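Local coordinates for protein alpha-rhamnosidase (Dictyoglomus thermophilum, PDB 6I60) that probably hydrolyses terminal non-reducing alpha-L-rhamnose units of alpha-L-rhamnosides, acting as a bacterial glycoside hydrolase, at residues 389-395 against 436-442; 404-409 against 811-817. All coordinates share one frame; numbering follows the deposited sequence.

Contact 1: 389-395 against 436-442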
loop_
_atom_site.group_PDB
_atom_site.type_symbol
_atom_site.label_atom_id
_atom_site.label_comp_id
_atom_site.label_asym_id
_atom_site.label_seq_id
_atom_site.Cartn_x
_atom_site.Cartn_y
_atom_site.Cartn_z
ATOM N N ILE A 389 -28.767 -18.524 8.189
ATOM C CA ILE A 389 -28.776 -17.242 7.492
ATOM C C ILE A 389 -27.577 -17.219 6.558
ATOM O O ILE A 389 -26.433 -17.374 7.003
ATOM C CB ILE A 389 -28.742 -16.057 8.470
ATOM C CG1 ILE A 389 -30.144 -15.785 9.016
ATOM C CG2 ILE A 389 -28.183 -14.812 7.795
ATOM C CD1 ILE A 389 -30.157 -14.945 10.265
ATOM N N ARG A 390 -27.837 -17.036 5.267
ATOM C CA ARG A 390 -26.808 -17.057 4.237
ATOM C C ARG A 390 -26.607 -15.651 3.692
ATOM O O ARG A 390 -27.572 -14.998 3.277
ATOM C CB ARG A 390 -27.191 -18.018 3.109
ATOM C CG ARG A 390 -26.084 -18.283 2.108
ATOM C CD ARG A 390 -26.571 -19.180 0.981
ATOM N NE ARG A 390 -27.338 -18.442 -0.020
ATOM C CZ ARG A 390 -28.155 -19.006 -0.903
ATOM N NH1 ARG A 390 -28.316 -20.323 -0.914
ATOM N NH2 ARG A 390 -28.812 -18.255 -1.777
ATOM N N ILE A 391 -25.360 -15.188 3.693
ATOM C CA ILE A 391 -25.009 -13.840 3.260
ATOM C C ILE A 391 -24.109 -13.958 2.037
ATOM O O ILE A 391 -22.979 -14.450 2.138
ATOM C CB ILE A 391 -24.314 -13.042 4.371
ATOM C CG1 ILE A 391 -25.109 -13.130 5.674
ATOM C CG2 ILE A 391 -24.124 -11.596 3.947
ATOM C CD1 ILE A 391 -24.315 -12.730 6.896
ATOM N N ARG A 392 -24.599 -13.500 0.890
ATOM C CA ARG A 392 -23.835 -13.492 -0.348
ATOM C C ARG A 392 -23.422 -12.069 -0.704
ATOM O O ARG A 392 -24.107 -11.100 -0.362
ATOM C CB ARG A 392 -24.642 -14.100 -1.498
ATOM C CG ARG A 392 -25.159 -15.501 -1.218
ATOM C CD ARG A 392 -25.807 -16.104 -2.454
ATOM N NE ARG A 392 -24.817 -16.684 -3.356
ATOM C CZ ARG A 392 -25.104 -17.203 -4.546
ATOM N NH1 ARG A 392 -26.358 -17.214 -4.981
ATOM N NH2 ARG A 392 -24.136 -17.710 -5.300
ATOM N N HIS A 393 -22.293 -11.951 -1.400
ATOM C CA HIS A 393 -21.729 -10.661 -1.775
ATOM C C HIS A 393 -21.418 -10.652 -3.265
ATOM O O HIS A 393 -21.009 -11.671 -3.829
ATOM C CB HIS A 393 -20.455 -10.353 -0.975
ATOM C CG HIS A 393 -20.562 -10.672 0.484
ATOM N ND1 HIS A 393 -20.619 -11.964 0.964
ATOM C CD2 HIS A 393 -20.610 -9.866 1.571
ATOM C CE1 HIS A 393 -20.705 -11.939 2.282
ATOM N NE2 HIS A 393 -20.700 -10.678 2.676
ATOM N N ALA A 394 -21.606 -9.497 -3.899
ATOM C CA ALA A 394 -21.362 -9.379 -5.328
ATOM C C ALA A 394 -21.011 -7.940 -5.676
ATOM O O ALA A 394 -21.307 -7.004 -4.928
ATOM C CB ALA A 394 -22.570 -9.845 -6.148
ATOM N N GLU A 395 -20.371 -7.781 -6.835
ATOM C CA GLU A 395 -19.963 -6.479 -7.347
ATOM C C GLU A 395 -21.034 -5.830 -8.216
ATOM O O GLU A 395 -21.191 -4.604 -8.191
ATOM C CB GLU A 395 -18.669 -6.613 -8.156
ATOM C CG GLU A 395 -17.396 -6.594 -7.328
ATOM C CD GLU A 395 -16.152 -6.416 -8.184
ATOM O OE1 GLU A 395 -16.123 -6.951 -9.312
ATOM O OE2 GLU A 395 -15.204 -5.737 -7.731
ATOM N N PHE A 436 -17.189 -6.117 -2.702
ATOM C CA PHE A 436 -18.583 -6.106 -3.118
ATOM C C PHE A 436 -19.155 -4.704 -2.995
ATOM O O PHE A 436 -18.585 -3.828 -2.339
ATOM C CB PHE A 436 -19.414 -7.085 -2.280
ATOM C CG PHE A 436 -19.407 -6.777 -0.807
ATOM C CD1 PHE A 436 -18.338 -7.156 -0.009
ATOM C CD2 PHE A 436 -20.466 -6.104 -0.223
ATOM C CE1 PHE A 436 -18.328 -6.872 1.344
ATOM C CE2 PHE A 436 -20.460 -5.815 1.130
ATOM C CZ PHE A 436 -19.389 -6.202 1.914
ATOM N N ARG A 437 -20.294 -4.510 -3.650
ATOM C CA ARG A 437 -21.152 -3.354 -3.442
ATOM C C ARG A 437 -22.529 -3.733 -2.933
ATOM O O ARG A 437 -23.143 -2.951 -2.202
ATOM C CB ARG A 437 -21.302 -2.554 -4.746
ATOM C CG ARG A 437 -22.080 -1.255 -4.604
ATOM C CD ARG A 437 -22.451 -0.684 -5.964
ATOM N NE ARG A 437 -23.462 0.364 -5.862
ATOM C CZ ARG A 437 -23.636 1.327 -6.763
ATOM N NH1 ARG A 437 -22.864 1.378 -7.840
ATOM N NH2 ARG A 437 -24.582 2.240 -6.587
ATOM N N TYR A 438 -23.017 -4.921 -3.280
ATOM C CA TYR A 438 -24.336 -5.395 -2.902
ATOM C C TYR A 438 -24.210 -6.633 -2.026
ATOM O O TYR A 438 -23.190 -7.329 -2.034
ATOM C CB TYR A 438 -25.191 -5.710 -4.141
ATOM C CG TYR A 438 -25.116 -4.654 -5.225
ATOM C CD1 TYR A 438 -24.123 -4.698 -6.199
ATOM C CD2 TYR A 438 -26.035 -3.613 -5.276
ATOM C CE1 TYR A 438 -24.049 -3.737 -7.189
ATOM C CE2 TYR A 438 -25.968 -2.647 -6.265
ATOM C CZ TYR A 438 -24.972 -2.714 -7.220
ATOM O OH TYR A 438 -24.895 -1.759 -8.209
ATOM N N VAL A 439 -25.269 -6.903 -1.267
ATOM C CA VAL A 439 -25.306 -8.016 -0.327
ATOM C C VAL A 439 -26.678 -8.667 -0.414
ATOM O O VAL A 439 -27.701 -7.976 -0.372
ATOM C CB VAL A 439 -25.014 -7.552 1.115
ATOM C CG1 VAL A 439 -25.661 -8.485 2.127
ATOM C CG2 VAL A 439 -23.516 -7.464 1.351
ATOM N N GLU A 440 -26.702 -9.991 -0.545
ATOM C CA GLU A 440 -27.937 -10.762 -0.553
ATOM C C GLU A 440 -28.007 -11.609 0.709
ATOM O O GLU A 440 -27.039 -12.293 1.054
ATOM C CB GLU A 440 -28.022 -11.652 -1.795
ATOM C CG GLU A 440 -29.089 -12.729 -1.703
ATOM C CD GLU A 440 -28.922 -13.806 -2.751
ATOM O OE1 GLU A 440 -29.033 -13.486 -3.954
ATOM O OE2 GLU A 440 -28.680 -14.972 -2.374
ATOM N N ILE A 441 -29.146 -11.561 1.395
ATOM C CA ILE A 441 -29.361 -12.316 2.626
ATOM C C ILE A 441 -30.608 -13.169 2.454
ATOM O O ILE A 441 -31.694 -12.644 2.177
ATOM C CB ILE A 441 -29.494 -11.397 3.849
ATOM C CG1 ILE A 441 -28.261 -10.502 3.976
ATOM C CG2 ILE A 441 -29.698 -12.220 5.117
ATOM C CD1 ILE A 441 -28.592 -9.078 4.323
ATOM N N LEU A 442 -30.454 -14.478 2.621
ATOM C CA LEU A 442 -31.561 -15.420 2.556
ATOM C C LEU A 442 -31.703 -16.102 3.906
ATOM O O LEU A 442 -30.707 -16.539 4.492
ATOM C CB LEU A 442 -31.344 -16.458 1.452
ATOM C CG LEU A 442 -32.434 -17.526 1.329
ATOM C CD1 LEU A 442 -33.391 -17.191 0.192
ATOM C CD2 LEU A 442 -31.828 -18.912 1.139
#
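His-393 turns its ring edge onto the face of Phe-436. This is a T-shaped pair, with ring centroids 4.8 Å apart and planes at 65°. His-393 CD2 sits over the centre of the phenyl ring. Its ND1 is hydrogen-bonded to Ala-413 O. Phe-436 CG lies between its own backbone N and carbonyl carbon (chi1 60°), which brings the ring over the His-393 side chain. On the face of the strand pair that carries His-393, Ile-391 CG2 packs 3.9 Å from Val-439 CG1. Ile-391, Val-439 and Phe-436 pack on Ile-376.

Arg-390, Arg-392 and Glu-440 gather on the other face. Glu-440 OE2 meets Arg-390 NH2 at the guanidinium edge in a salt bridge of 3.3 Å whose hydrogen bond is weak. Leu-442 CD2 covers one face of that guanidinium. Arg-392 runs alongside Glu-440, but its NH1 is 4.1 Å from Glu-440 OE2, beyond a salt bridge. It makes a cation-pi contact with Tyr-405.

Paired backbone bonds join the antiparallel strands, including Arg-392 N to Glu-440 O at 2.7 Å. Ala-394 O accepts from both Arg-437 N (3.0 Å) and Tyr-438 N (3.2 Å), a classic beta bulge. The two arginines probably favour an ionised Glu-440.

Contact 2: 404-409 against 811-817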
loop_
_atom_site.group_PDB
_atom_site.type_symbol
_atom_site.label_atom_id
_atom_site.label_comp_id
_atom_site.label_asym_id
_atom_site.label_seq_id
_atom_site.Cartn_x
_atom_site.Cartn_y
_atom_site.Cartn_z
ATOM N N ASN A 404 -25.285 -10.339 -9.376
ATOM C CA ASN A 404 -24.423 -10.932 -10.390
ATOM C C ASN A 404 -23.104 -11.303 -9.724
ATOM O O ASN A 404 -22.285 -10.428 -9.424
ATOM C CB ASN A 404 -24.207 -9.963 -11.550
ATOM C CG ASN A 404 -23.501 -10.604 -12.724
ATOM O OD1 ASN A 404 -23.066 -9.916 -13.645
ATOM N ND2 ASN A 404 -23.386 -11.927 -12.700
ATOM N N TYR A 405 -22.905 -12.597 -9.485
ATOM C CA TYR A 405 -21.690 -13.093 -8.856
ATOM C C TYR A 405 -20.620 -13.481 -9.871
ATOM O O TYR A 405 -19.680 -14.204 -9.518
ATOM C CB TYR A 405 -22.015 -14.287 -7.957
ATOM C CG TYR A 405 -23.146 -14.038 -6.985
ATOM C CD1 TYR A 405 -22.927 -13.351 -5.798
ATOM C CD2 TYR A 405 -24.429 -14.497 -7.251
ATOM C CE1 TYR A 405 -23.957 -13.122 -4.904
ATOM C CE2 TYR A 405 -25.467 -14.273 -6.363
ATOM C CZ TYR A 405 -25.223 -13.587 -5.191
ATOM O OH TYR A 405 -26.251 -13.361 -4.305
ATOM N N SER A 406 -20.737 -13.014 -11.116
ATOM C CA SER A 406 -19.816 -13.449 -12.162
ATOM C C SER A 406 -18.395 -12.966 -11.894
ATOM O O SER A 406 -17.434 -13.722 -12.076
ATOM C CB SER A 406 -20.299 -12.957 -13.526
ATOM O OG SER A 406 -21.627 -13.377 -13.786
ATOM N N THR A 407 -18.239 -11.713 -11.462
ATOM C CA THR A 407 -16.905 -11.186 -11.196
ATOM C C THR A 407 -16.213 -11.919 -10.053
ATOM O O THR A 407 -14.979 -11.900 -9.980
ATOM C CB THR A 407 -16.974 -9.687 -10.890
ATOM O OG1 THR A 407 -17.927 -9.449 -9.846
ATOM C CG2 THR A 407 -17.386 -8.910 -12.130
ATOM N N ASN A 408 -16.975 -12.563 -9.162
ATOM C CA ASN A 408 -16.373 -13.356 -8.096
ATOM C C ASN A 408 -15.826 -14.681 -8.608
ATOM O O ASN A 408 -14.959 -15.272 -7.953
ATOM C CB ASN A 408 -17.389 -13.613 -6.980
ATOM C CG ASN A 408 -17.848 -12.336 -6.295
ATOM O OD1 ASN A 408 -17.474 -11.232 -6.693
ATOM N ND2 ASN A 408 -18.659 -12.484 -5.256
ATOM N N ARG A 409 -16.317 -15.156 -9.751
ATOM C CA ARG A 409 -15.832 -16.371 -10.420
ATOM C C ARG A 409 -16.024 -17.546 -9.462
ATOM O O ARG A 409 -17.117 -17.685 -8.888
ATOM C CB ARG A 409 -14.408 -16.138 -10.911
ATOM C CG ARG A 409 -14.308 -15.122 -12.042
ATOM C CD ARG A 409 -13.012 -15.276 -12.819
ATOM N NE ARG A 409 -11.875 -15.509 -11.934
ATOM C CZ ARG A 409 -10.608 -15.275 -12.265
ATOM N NH1 ARG A 409 -9.638 -15.519 -11.394
ATOM N NH2 ARG A 409 -10.312 -14.798 -13.468
ATOM N N THR A 811 -19.491 -8.115 -17.684
ATOM C CA THR A 811 -20.136 -8.569 -16.458
ATOM C C THR A 811 -20.362 -10.074 -16.489
ATOM O O THR A 811 -21.426 -10.572 -16.108
ATOM C CB THR A 811 -21.453 -7.832 -16.231
ATOM O OG1 THR A 811 -22.204 -8.495 -15.207
ATOM C CG2 THR A 811 -22.270 -7.797 -17.511
ATOM N N SER A 812 -19.362 -10.824 -16.939
ATOM C CA SER A 812 -19.420 -12.277 -16.948
ATOM C C SER A 812 -18.169 -12.827 -16.274
ATOM O O SER A 812 -17.334 -12.078 -15.761
ATOM C CB SER A 812 -19.560 -12.819 -18.377
ATOM O OG SER A 812 -20.301 -14.025 -18.383
ATOM N N THR A 813 -18.045 -14.153 -16.269
ATOM C CA THR A 813 -16.843 -14.770 -15.735
ATOM C C THR A 813 -15.660 -14.506 -16.667
ATOM O O THR A 813 -15.811 -14.063 -17.808
ATOM C CB THR A 813 -17.046 -16.273 -15.529
ATOM O OG1 THR A 813 -15.773 -16.903 -15.334
ATOM C CG2 THR A 813 -17.744 -16.895 -16.727
ATOM N N GLY A 814 -14.465 -14.784 -16.164
ATOM C CA GLY A 814 -13.262 -14.376 -16.855
ATOM C C GLY A 814 -12.802 -13.005 -16.402
ATOM O O GLY A 814 -13.411 -12.349 -15.552
ATOM N N MET A 815 -11.693 -12.563 -16.994
ATOM C CA MET A 815 -11.059 -11.314 -16.588
ATOM C C MET A 815 -11.985 -10.119 -16.779
ATOM O O MET A 815 -11.777 -9.305 -17.684
ATOM C CB MET A 815 -9.762 -11.105 -17.366
ATOM C CG MET A 815 -8.526 -11.587 -16.634
ATOM S SD MET A 815 -7.023 -11.342 -17.591
ATOM C CE MET A 815 -7.453 -9.900 -18.559
ATOM N N ASN A 816 -13.001 -10.000 -15.921
ATOM C CA ASN A 816 -14.006 -8.946 -16.014
ATOM C C ASN A 816 -14.199 -8.244 -14.674
ATOM O O ASN A 816 -15.285 -7.730 -14.393
ATOM C CB ASN A 816 -15.348 -9.503 -16.498
ATOM C CG ASN A 816 -15.257 -10.178 -17.853
ATOM O OD1 ASN A 816 -14.382 -9.867 -18.662
ATOM N ND2 ASN A 816 -16.180 -11.097 -18.115
ATOM N N SER A 817 -13.167 -8.218 -13.835
ATOM C CA SER A 817 -13.323 -7.684 -12.488
ATOM C C SER A 817 -13.544 -6.176 -12.516
ATOM O O SER A 817 -13.064 -5.468 -13.407
ATOM C CB SER A 817 -12.102 -8.010 -11.633
ATOM O OG SER A 817 -12.024 -7.141 -10.514
#
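Ser-406, Thr-407 and Arg-409 meet the 811-817 loop with no clear hydrogen bond across the contact. Carbon atoms do most of the touching. Ser-406 CB lies 3.5 Å from Ser-812 C, so the serine packs against the peptide linking Ser-812 and Thr-813. Thr-407 sends its methyl to the other loop: CG2 is 3.3 Å from Asn-816 O. Its hydroxyl, OG1, lies between the backbone N and the carbonyl carbon (chi1 53°). The methyl therefore serves contact 2, while the hydroxyl bonds to Glu-395, just after strand 389-394.

Arg-409 lays its aliphatic part along the second loop. Its CD is 3.7 Å from Gly-814 N, and its CG is 4.0 Å from Thr-813 OG1. The Arg-409 and Thr-813 side chains cross at about a right angle. The arginine chain bends at chi3 (-42°), and the peptide of Gly-814 and Met-815 lies at the edge of the guanidinium, near its plane. The charge is held elsewhere, by a salt bridge from NH1 to Asp-501.

The 811-817 loop also braces itself. Asn-816 ND2 gives a weak hydrogen bond of 2.8 Å to Ser-812 O. The backbone at Met-815 fits an inverse gamma turn, though its closing bond is modelled too short to rely on. Ser-817 OG is bonded to Gln-499. The arrangement is a loop-to-loop junction between domains: 404-409 belongs to the concanavalin-like beta domain, and 811-817 to the six-hairpin glycosidase domain of bacterial alpha-L-rhamnosidases.

Contact 1 pairs two strands within the concanavalin-like domain, and contact 2 joins that domain to the glycosidase domain. Their centres are about 15 Å apart. The 404-409 loop bonds directly to the strand pair. Weak bonds link Glu-440 OE1 to Tyr-405 OH at 2.8 Å and His-393 O to Asn-408 ND2 at 2.9 Å. Glu-395 bonds both to Thr-407 and to His-818 N, just beyond 811-817, and so reaches across the domain boundary. Triethylene glycol, probably from the crystallisation liquor, is bound about 5 Å from the Tyr-438 side chain. Triethylene glycol is also found about 4 Å from that of Met-815, and the two need not be one molecule.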